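Local atomic coordinates of beta-fructofuranosidase (Arthrobacter, PDB entry 3WPU), a protein that belongs to the levansucrase/invertase family, whose members are built round a five-bladed beta-propeller. Residues V74-P79 / Q432-T437; M261-N266 / G309-K314. One frame throughout, in Å; residues are numbered along the deposited sequence.

Interaction 1. Residues V74-P79 / Q432-T437; sequences VWDTWP and QSFIDT
Phe434 lays the face of its ring over the CB of Trp75, the central touch between two strands that pack through side chains and belong to different sheets. Trp75 CB stands 3.4 Å from the centroid of the Phe434 ring and 5° off its normal, a CH-pi contact almost exactly over the centre. The indole of Trp75 then rises away from the phenyl group, its CG set between backbone N and carbonyl carbon (chi1 61°), and turns an edge toward the same face; with the planes at 71°, the two rings form a T-shaped pair. Beside them, Asp76 OD1 comes to 3.8 Å from Phe434 CE2, while hydrogen bonding to Ser422. In the five-bladed beta-propeller of this family, strand 72-81 and strand 430-434 meet near the centre of the molecule, where a glycerol, probably from the crystallisation liquor, is hydrogen-bonded to both Trp75 NE1 and Asp76 OD2. Farther along, Gln432 bends midway along its side chain and brings its carboxamide up to the backbone of Thr77. Gln432 NE2 donates to Thr77 O at 2.8 Å, with the oxygen close to the plane of the amide but the donor well above the carbonyl plane; Arg339 also bonds to this oxygen. At the other end of the amide, Gln432 OE1 lies 2.8 Å from a water, which probably donates to it and accepts the N-H of Thr77.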
ATOM      1  N   VAL A  74       0.433  11.603 -10.179  1.00 10.02           N
ATOM      2  CA  VAL A  74       0.255  10.179  -9.875  1.00  9.67           C
ATOM      3  C   VAL A  74       0.676   9.942  -8.446  1.00  9.82           C
ATOM      4  O   VAL A  74       1.723  10.427  -8.036  1.00 10.84           O
ATOM      5  CB  VAL A  74       1.176   9.327 -10.781  1.00  9.65           C
ATOM      6  CG1 VAL A  74       1.011   7.852 -10.452  1.00  9.86           C
ATOM      7  CG2 VAL A  74       0.896   9.581 -12.253  1.00 10.48           C
ATOM      8  N   TRP A  75      -0.065   9.129  -7.685  1.00  9.49           N
ATOM      9  CA  TRP A  75       0.444   8.723  -6.370  1.00  9.44           C
ATOM     10  C   TRP A  75       0.184   7.251  -6.129  1.00  9.73           C
ATOM     11  O   TRP A  75       0.792   6.434  -6.856  1.00 10.14           O
ATOM     12  CB  TRP A  75       0.072   9.672  -5.214  1.00  9.60           C
ATOM     13  CG  TRP A  75      -1.410   9.954  -4.816  1.00  9.47           C
ATOM     14  CD1 TRP A  75      -1.955   9.714  -3.579  1.00  9.74           C
ATOM     15  CD2 TRP A  75      -2.465  10.585  -5.583  1.00  9.68           C
ATOM     16  NE1 TRP A  75      -3.240  10.128  -3.526  1.00  9.79           N
ATOM     17  CE2 TRP A  75      -3.596  10.657  -4.740  1.00  9.70           C
ATOM     18  CE3 TRP A  75      -2.561  11.108  -6.890  1.00  9.48           C
ATOM     19  CZ2 TRP A  75      -4.812  11.195  -5.162  1.00  9.58           C
ATOM     20  CZ3 TRP A  75      -3.771  11.643  -7.308  1.00  9.60           C
ATOM     21  CH2 TRP A  75      -4.881  11.696  -6.443  1.00  9.87           C
ATOM     22  N   ASP A  76      -0.647   6.884  -5.167  1.00  9.89           N
ATOM     23  CA  ASP A  76      -0.759   5.455  -4.810  1.00  9.86           C
ATOM     24  C   ASP A  76      -0.943   4.589  -6.061  1.00  9.78           C
ATOM     25  O   ASP A  76      -1.829   4.847  -6.867  1.00  9.45           O
ATOM     26  CB  ASP A  76      -1.945   5.146  -3.920  1.00 10.14           C
ATOM     27  CG  ASP A  76      -2.028   5.983  -2.670  1.00 11.25           C
ATOM     28  OD1 ASP A  76      -1.245   6.915  -2.448  1.00 10.96           O
ATOM     29  OD2 ASP A  76      -2.950   5.690  -1.896  1.00 12.65           O
ATOM     30  N   THR A  77      -0.114   3.558  -6.193  1.00  9.44           N
ATOM     31  CA  THR A  77      -0.088   2.716  -7.364  1.00  9.59           C
ATOM     32  C   THR A  77      -0.114   1.260  -6.905  1.00  9.51           C
ATOM     33  O   THR A  77       0.471   0.908  -5.866  1.00  9.90           O
ATOM     34  CB  THR A  77       1.136   3.032  -8.215  1.00 10.48           C
ATOM     35  OG1 THR A  77       1.004   4.403  -8.669  1.00  9.86           O
ATOM     36  CG2 THR A  77       1.288   2.082  -9.379  1.00 10.44           C
ATOM     37  N   TRP A  78      -0.765   0.433  -7.704  1.00 10.11           N
ATOM     38  CA  TRP A  78      -0.756  -1.018  -7.480  1.00  9.98           C
ATOM     39  C   TRP A  78      -0.690  -1.844  -8.759  1.00 10.49           C
ATOM     40  O   TRP A  78      -1.221  -1.458  -9.808  1.00 10.02           O
ATOM     41  CB  TRP A  78      -1.930  -1.475  -6.627  1.00 10.27           C
ATOM     42  CG  TRP A  78      -3.310  -1.112  -7.119  1.00 10.32           C
ATOM     43  CD1 TRP A  78      -4.168  -1.907  -7.819  1.00 10.27           C
ATOM     44  CD2 TRP A  78      -3.998   0.115  -6.884  1.00 10.42           C
ATOM     45  NE1 TRP A  78      -5.362  -1.246  -8.036  1.00 10.36           N
ATOM     46  CE2 TRP A  78      -5.267   0.012  -7.489  1.00 10.44           C
ATOM     47  CE3 TRP A  78      -3.643   1.321  -6.253  1.00 10.31           C
ATOM     48  CZ2 TRP A  78      -6.199   1.064  -7.462  1.00 10.82           C
ATOM     49  CZ3 TRP A  78      -4.568   2.341  -6.208  1.00 10.81           C
ATOM     50  CH2 TRP A  78      -5.823   2.223  -6.849  1.00 10.60           C
ATOM     51  N   PRO A  79      -0.053  -3.029  -8.658  1.00 10.64           N
ATOM     52  CA  PRO A  79       0.040  -3.948  -9.794  1.00 11.09           C
ATOM     53  C   PRO A  79      -1.216  -4.820  -9.921  1.00 11.66           C
ATOM     54  O   PRO A  79      -2.100  -4.754  -9.091  1.00 11.23           O
ATOM     55  CB  PRO A  79       1.248  -4.819  -9.415  1.00 11.04           C
ATOM     56  CG  PRO A  79       1.158  -4.908  -7.937  1.00 11.21           C
ATOM     57  CD  PRO A  79       0.654  -3.553  -7.478  1.00 11.08           C
ATOM     58  N   GLN A 432       7.984  -0.270  -4.108  1.00  9.37           N
ATOM     59  CA  GLN A 432       7.671   0.883  -4.969  1.00  9.57           C
ATOM     60  C   GLN A 432       6.927   1.916  -4.134  1.00  9.42           C
ATOM     61  O   GLN A 432       6.274   1.583  -3.171  1.00  9.55           O
ATOM     62  CB  GLN A 432       6.844   0.465  -6.185  1.00  9.84           C
ATOM     63  CG  GLN A 432       5.523  -0.257  -5.898  1.00  9.62           C
ATOM     64  CD  GLN A 432       4.293   0.617  -5.957  1.00 10.08           C
ATOM     65  OE1 GLN A 432       4.372   1.866  -5.930  1.00  9.69           O
ATOM     66  NE2 GLN A 432       3.141  -0.021  -6.036  1.00 10.18           N
ATOM     67  N   SER A 433       7.078   3.198  -4.488  1.00  9.12           N
ATOM     68  CA  SER A 433       6.482   4.287  -3.715  1.00  9.36           C
ATOM     69  C   SER A 433       6.382   5.503  -4.636  1.00  9.12           C
ATOM     70  O   SER A 433       7.014   5.488  -5.681  1.00 10.16           O
ATOM     71  CB  SER A 433       7.381   4.633  -2.517  1.00  9.51           C
ATOM     72  OG  SER A 433       8.687   5.036  -2.903  1.00  9.77           O
ATOM     73  N   PHE A 434       5.599   6.509  -4.247  1.00  8.88           N
ATOM     74  CA  PHE A 434       5.539   7.756  -5.022  1.00  8.40           C
ATOM     75  C   PHE A 434       6.255   8.840  -4.277  1.00  8.61           C
ATOM     76  O   PHE A 434       6.312   8.872  -3.054  1.00  8.76           O
ATOM     77  CB  PHE A 434       4.086   8.153  -5.348  1.00  8.57           C
ATOM     78  CG  PHE A 434       3.378   8.901  -4.241  1.00  8.48           C
ATOM     79  CD1 PHE A 434       3.477  10.274  -4.110  1.00  8.55           C
ATOM     80  CD2 PHE A 434       2.641   8.227  -3.281  1.00  8.75           C
ATOM     81  CE1 PHE A 434       2.829  10.950  -3.080  1.00  8.66           C
ATOM     82  CE2 PHE A 434       1.996   8.886  -2.247  1.00  8.87           C
ATOM     83  CZ  PHE A 434       2.107  10.256  -2.124  1.00  8.96           C
ATOM     84  N   ILE A 435       6.713   9.824  -5.041  1.00  8.78           N
ATOM     85  CA  ILE A 435       7.408  10.982  -4.479  1.00  9.79           C
ATOM     86  C   ILE A 435       6.440  12.096  -4.088  1.00 10.31           C
ATOM     87  O   ILE A 435       5.593  12.519  -4.901  1.00 10.82           O
ATOM     88  CB  ILE A 435       8.376  11.557  -5.526  1.00  9.54           C
ATOM     89  CG1 ILE A 435       9.455  10.535  -5.892  1.00  9.74           C
ATOM     90  CG2 ILE A 435       9.026  12.833  -4.993  1.00  9.35           C
ATOM     91  CD1 ILE A 435      10.352  10.937  -7.044  1.00 10.29           C
ATOM     92  N   ASP A 436       6.554  12.578  -2.856  1.00 10.51           N
ATOM     93  CA  ASP A 436       5.664  13.630  -2.410  1.00 11.39           C
ATOM     94  C   ASP A 436       6.441  14.926  -2.535  1.00 11.48           C
ATOM     95  O   ASP A 436       6.126  15.747  -3.407  1.00 11.49           O
ATOM     96  CB  ASP A 436       5.144  13.397  -0.998  1.00 12.42           C
ATOM     97  CG  ASP A 436       4.048  14.380  -0.609  1.00 13.05           C
ATOM     98  OD1 ASP A 436       3.826  15.383  -1.317  1.00 13.39           O
ATOM     99  OD2 ASP A 436       3.429  14.164   0.436  1.00 14.25           O
ATOM    100  N   THR A 437       7.471  15.092  -1.706  1.00 12.03           N
ATOM    101  CA  THR A 437       8.341  16.282  -1.798  1.00 11.69           C
ATOM    102  C   THR A 437       9.814  15.899  -1.667  1.00 12.18           C
ATOM    103  O   THR A 437      10.143  15.037  -0.879  1.00 11.94           O
ATOM    104  CB  THR A 437       8.011  17.267  -0.681  1.00 12.12           C
ATOM    105  OG1 THR A 437       6.661  17.669  -0.814  1.00 12.08           O
ATOM    106  CG2 THR A 437       8.935  18.543  -0.706  1.00 12.07           C
TER
HETATM  107  O   HOH W   1       2.355   3.292  -4.565  1.00 12.03           O

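Interaction 2. Residues M261-N266 / G309-K314; sequences MVFEGN and GLAKAK
Phe263 spreads its ring over the backbone of Gly309, its antiparallel neighbour across two hydrogen-bonded strands. From CB, the side chain sets CG between its own backbone N and carbonyl carbon (chi1 52°), a turn that carries the ring over the neighbouring strand. CD1 and CE1 look onto Gly309 CA. On the other side of the ring Phe263 CD2 lies 4.0 Å from Gly309 O, and CE2 reaches on to Gly309 C and Leu310 N. The methyl carbon Ala311 CB is 4.1 Å from Phe263 CE2. At the tip, Phe263 CZ is 3.6 Å from Gly309 CA. That CA sits over the ring face, offset toward the rim, in a CH-pi contact. Tyr233 adds an edge-to-face partner to this ring and hydrogen-bonds through its hydroxyl to Leu310 N.

The backbones are joined by two pairs of hydrogen bonds, Met261 with Ala311 and Phe263 with Gly309. Within the second pair, Gly309 N to Phe263 O is short at 2.8 Å, whereas Phe263 N to Gly309 O is longer, 3.3 Å. Between them, the non-hydrogen-bonded pair Val262 and Leu310 puts its side chains on the other face of the sheet, Val262 CG1 3.8 Å from Leu310 CD1. Strand 245-250 flanks one strand and strand 321-331 the other. The four strands 245-250, 260-266, 305-313 and 321-331 run antiparallel in turn, the build of a beta-propeller blade, with this contact as its inner pair.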
ATOM      1  N   MET A 261      -9.326  -9.946   3.203  1.00  9.43           N
ATOM      2  CA  MET A 261      -8.979  -8.564   2.857  1.00  9.42           C
ATOM      3  C   MET A 261      -8.510  -7.862   4.111  1.00  9.60           C
ATOM      4  O   MET A 261      -9.116  -8.000   5.165  1.00  9.46           O
ATOM      5  CB  MET A 261     -10.227  -7.868   2.308  1.00  9.58           C
ATOM      6  CG  MET A 261     -10.101  -6.351   2.024  1.00  9.97           C
ATOM      7  SD  MET A 261     -11.725  -5.588   1.859  1.00 10.44           S
ATOM      8  CE  MET A 261     -12.388  -6.394   0.404  1.00 10.38           C
ATOM      9  N   VAL A 262      -7.465  -7.045   3.977  1.00  9.71           N
ATOM     10  CA  VAL A 262      -7.129  -6.074   4.992  1.00  9.56           C
ATOM     11  C   VAL A 262      -7.354  -4.680   4.443  1.00  9.37           C
ATOM     12  O   VAL A 262      -7.414  -4.463   3.227  1.00  9.18           O
ATOM     13  CB  VAL A 262      -5.692  -6.225   5.579  1.00  9.54           C
ATOM     14  CG1 VAL A 262      -5.577  -7.533   6.362  1.00  9.52           C
ATOM     15  CG2 VAL A 262      -4.632  -6.178   4.513  1.00  9.60           C
ATOM     16  N   PHE A 263      -7.566  -3.767   5.374  1.00  9.16           N
ATOM     17  CA  PHE A 263      -7.850  -2.386   5.037  1.00  8.89           C
ATOM     18  C   PHE A 263      -7.556  -1.526   6.258  1.00  8.77           C
ATOM     19  O   PHE A 263      -7.401  -2.027   7.362  1.00  8.65           O
ATOM     20  CB  PHE A 263      -9.324  -2.229   4.616  1.00  8.80           C
ATOM     21  CG  PHE A 263     -10.292  -2.794   5.611  1.00  8.82           C
ATOM     22  CD1 PHE A 263     -10.785  -2.011   6.639  1.00  9.27           C
ATOM     23  CD2 PHE A 263     -10.677  -4.109   5.536  1.00  9.15           C
ATOM     24  CE1 PHE A 263     -11.632  -2.525   7.586  1.00  9.50           C
ATOM     25  CE2 PHE A 263     -11.532  -4.637   6.491  1.00  9.40           C
ATOM     26  CZ  PHE A 263     -12.016  -3.845   7.503  1.00  9.14           C
ATOM     27  N   GLU A 264      -7.390  -0.224   6.033  1.00  8.62           N
ATOM     28  CA  GLU A 264      -7.271   0.731   7.111  1.00  8.42           C
ATOM     29  C   GLU A 264      -8.614   1.103   7.718  1.00  8.39           C
ATOM     30  O   GLU A 264      -9.557   1.427   7.001  1.00  8.65           O
ATOM     31  CB  GLU A 264      -6.607   2.038   6.604  1.00  8.62           C
ATOM     32  CG  GLU A 264      -6.532   3.085   7.701  1.00  9.07           C
ATOM     33  CD  GLU A 264      -5.932   4.404   7.244  1.00  9.95           C
ATOM     34  OE1 GLU A 264      -5.715   4.569   6.042  1.00 11.11           O
ATOM     35  OE2 GLU A 264      -5.714   5.272   8.119  1.00 10.71           O
ATOM     36  N   GLY A 265      -8.677   1.094   9.042  1.00  8.38           N
ATOM     37  CA  GLY A 265      -9.792   1.658   9.794  1.00  9.03           C
ATOM     38  C   GLY A 265      -9.315   2.505  10.957  1.00  9.58           C
ATOM     39  O   GLY A 265      -8.108   2.816  11.072  1.00  9.81           O
ATOM     40  N   ASN A 266     -10.259   2.910  11.812  1.00  9.82           N
ATOM     41  CA  ASN A 266      -9.931   3.360  13.154  1.00 10.70           C
ATOM     42  C   ASN A 266     -10.661   2.473  14.144  1.00 10.14           C
ATOM     43  O   ASN A 266     -11.699   1.897  13.832  1.00 10.13           O
ATOM     44  CB  ASN A 266     -10.377   4.799  13.423  1.00 12.00           C
ATOM     45  CG  ASN A 266      -9.579   5.851  12.647  1.00 13.78           C
ATOM     46  OD1 ASN A 266     -10.134   6.858  12.246  1.00 19.54           O
ATOM     47  ND2 ASN A 266      -8.321   5.652  12.476  1.00 15.30           N
ATOM     48  N   GLY A 309      -8.010  -3.478   9.712  1.00  8.82           N
ATOM     49  CA  GLY A 309      -9.135  -4.406   9.669  1.00  9.09           C
ATOM     50  C   GLY A 309      -8.916  -5.633   8.824  1.00  9.16           C
ATOM     51  O   GLY A 309      -8.004  -5.710   8.005  1.00  9.25           O
ATOM     52  N   LEU A 310      -9.762  -6.638   9.076  1.00  9.16           N
ATOM     53  CA  LEU A 310      -9.785  -7.890   8.327  1.00  9.24           C
ATOM     54  C   LEU A 310     -11.247  -8.160   7.932  1.00  9.20           C
ATOM     55  O   LEU A 310     -12.183  -7.852   8.701  1.00  9.55           O
ATOM     56  CB  LEU A 310      -9.277  -9.049   9.192  1.00  9.43           C
ATOM     57  CG  LEU A 310      -9.049 -10.376   8.461  1.00  9.76           C
ATOM     58  CD1 LEU A 310      -7.928 -10.323   7.434  1.00 10.01           C
ATOM     59  CD2 LEU A 310      -8.799 -11.496   9.472  1.00  9.65           C
ATOM     60  N   ALA A 311     -11.429  -8.686   6.728  1.00  9.76           N
ATOM     61  CA  ALA A 311     -12.733  -9.133   6.253  1.00 10.29           C
ATOM     62  C   ALA A 311     -12.531 -10.426   5.486  1.00 10.63           C
ATOM     63  O   ALA A 311     -11.436 -10.727   4.993  1.00  9.73           O
ATOM     64  CB  ALA A 311     -13.414  -8.093   5.382  1.00 10.68           C
ATOM     65  N   LYS A 312     -13.602 -11.206   5.418  1.00 11.31           N
ATOM     66  CA  LYS A 312     -13.605 -12.473   4.723  1.00 12.58           C
ATOM     67  C   LYS A 312     -14.736 -12.513   3.692  1.00 11.48           C
ATOM     68  O   LYS A 312     -15.867 -12.106   3.983  1.00 11.66           O
ATOM     69  CB  LYS A 312     -13.782 -13.594   5.737  1.00 13.83           C
ATOM     70  CG  LYS A 312     -13.798 -14.977   5.125  1.00 16.27           C
ATOM     71  CD  LYS A 312     -14.048 -16.006   6.218  1.00 18.70           C
ATOM     72  CE  LYS A 312     -14.064 -17.391   5.612  1.00 21.64           C
ATOM     73  NZ  LYS A 312     -14.055 -18.466   6.643  1.00 24.38           N
ATOM     74  N   ALA A 313     -14.414 -13.007   2.495  1.00 12.40           N
ATOM     75  CA  ALA A 313     -15.400 -13.112   1.398  1.00 12.86           C
ATOM     76  C   ALA A 313     -16.379 -14.248   1.712  1.00 14.11           C
ATOM     77  O   ALA A 313     -15.990 -15.308   2.262  1.00 14.29           O
ATOM     78  CB  ALA A 313     -14.711 -13.360   0.073  1.00 13.23           C
ATOM     79  N   LYS A 314     -17.641 -14.005   1.394  1.00 14.87           N
ATOM     80  CA  LYS A 314     -18.697 -14.997   1.652  1.00 17.08           C
ATOM     81  C   LYS A 314     -19.051 -15.784   0.398  1.00 18.07           C
ATOM     82  O   LYS A 314     -19.767 -16.785   0.474  1.00 19.09           O
ATOM     83  CB  LYS A 314     -19.932 -14.296   2.205  1.00 18.84           C
ATOM     84  CG  LYS A 314     -19.655 -13.505   3.475  1.00 21.51           C
ATOM     85  CD  LYS A 314     -20.923 -13.209   4.267  1.00 25.15           C
ATOM     86  CE  LYS A 314     -21.787 -12.125   3.655  1.00 28.41           C
ATOM     87  NZ  LYS A 314     -23.090 -12.038   4.393  1.00 30.74           N
TER

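From the N terminus the chain lays down strand 72-81, whose partner in interaction 1 arrives much later: 352 residues separate 74-79 from 432-437. Inside that long loop, 42 residues, mostly neither helix nor strand, separate 261-266 from 309-314, so interaction 2 is nested wholly within the loop closed by interaction 1, and the two do not cross. The principle is one of scale: the inner contact builds a sheet from strands close in sequence, whereas the outer one brings strand 72-81 of one sheet against strand 430-434 of another. The centres of interactions 1 and 2 lie about 22 Å apart. Their nearest atoms are about 8 Å apart, without touching.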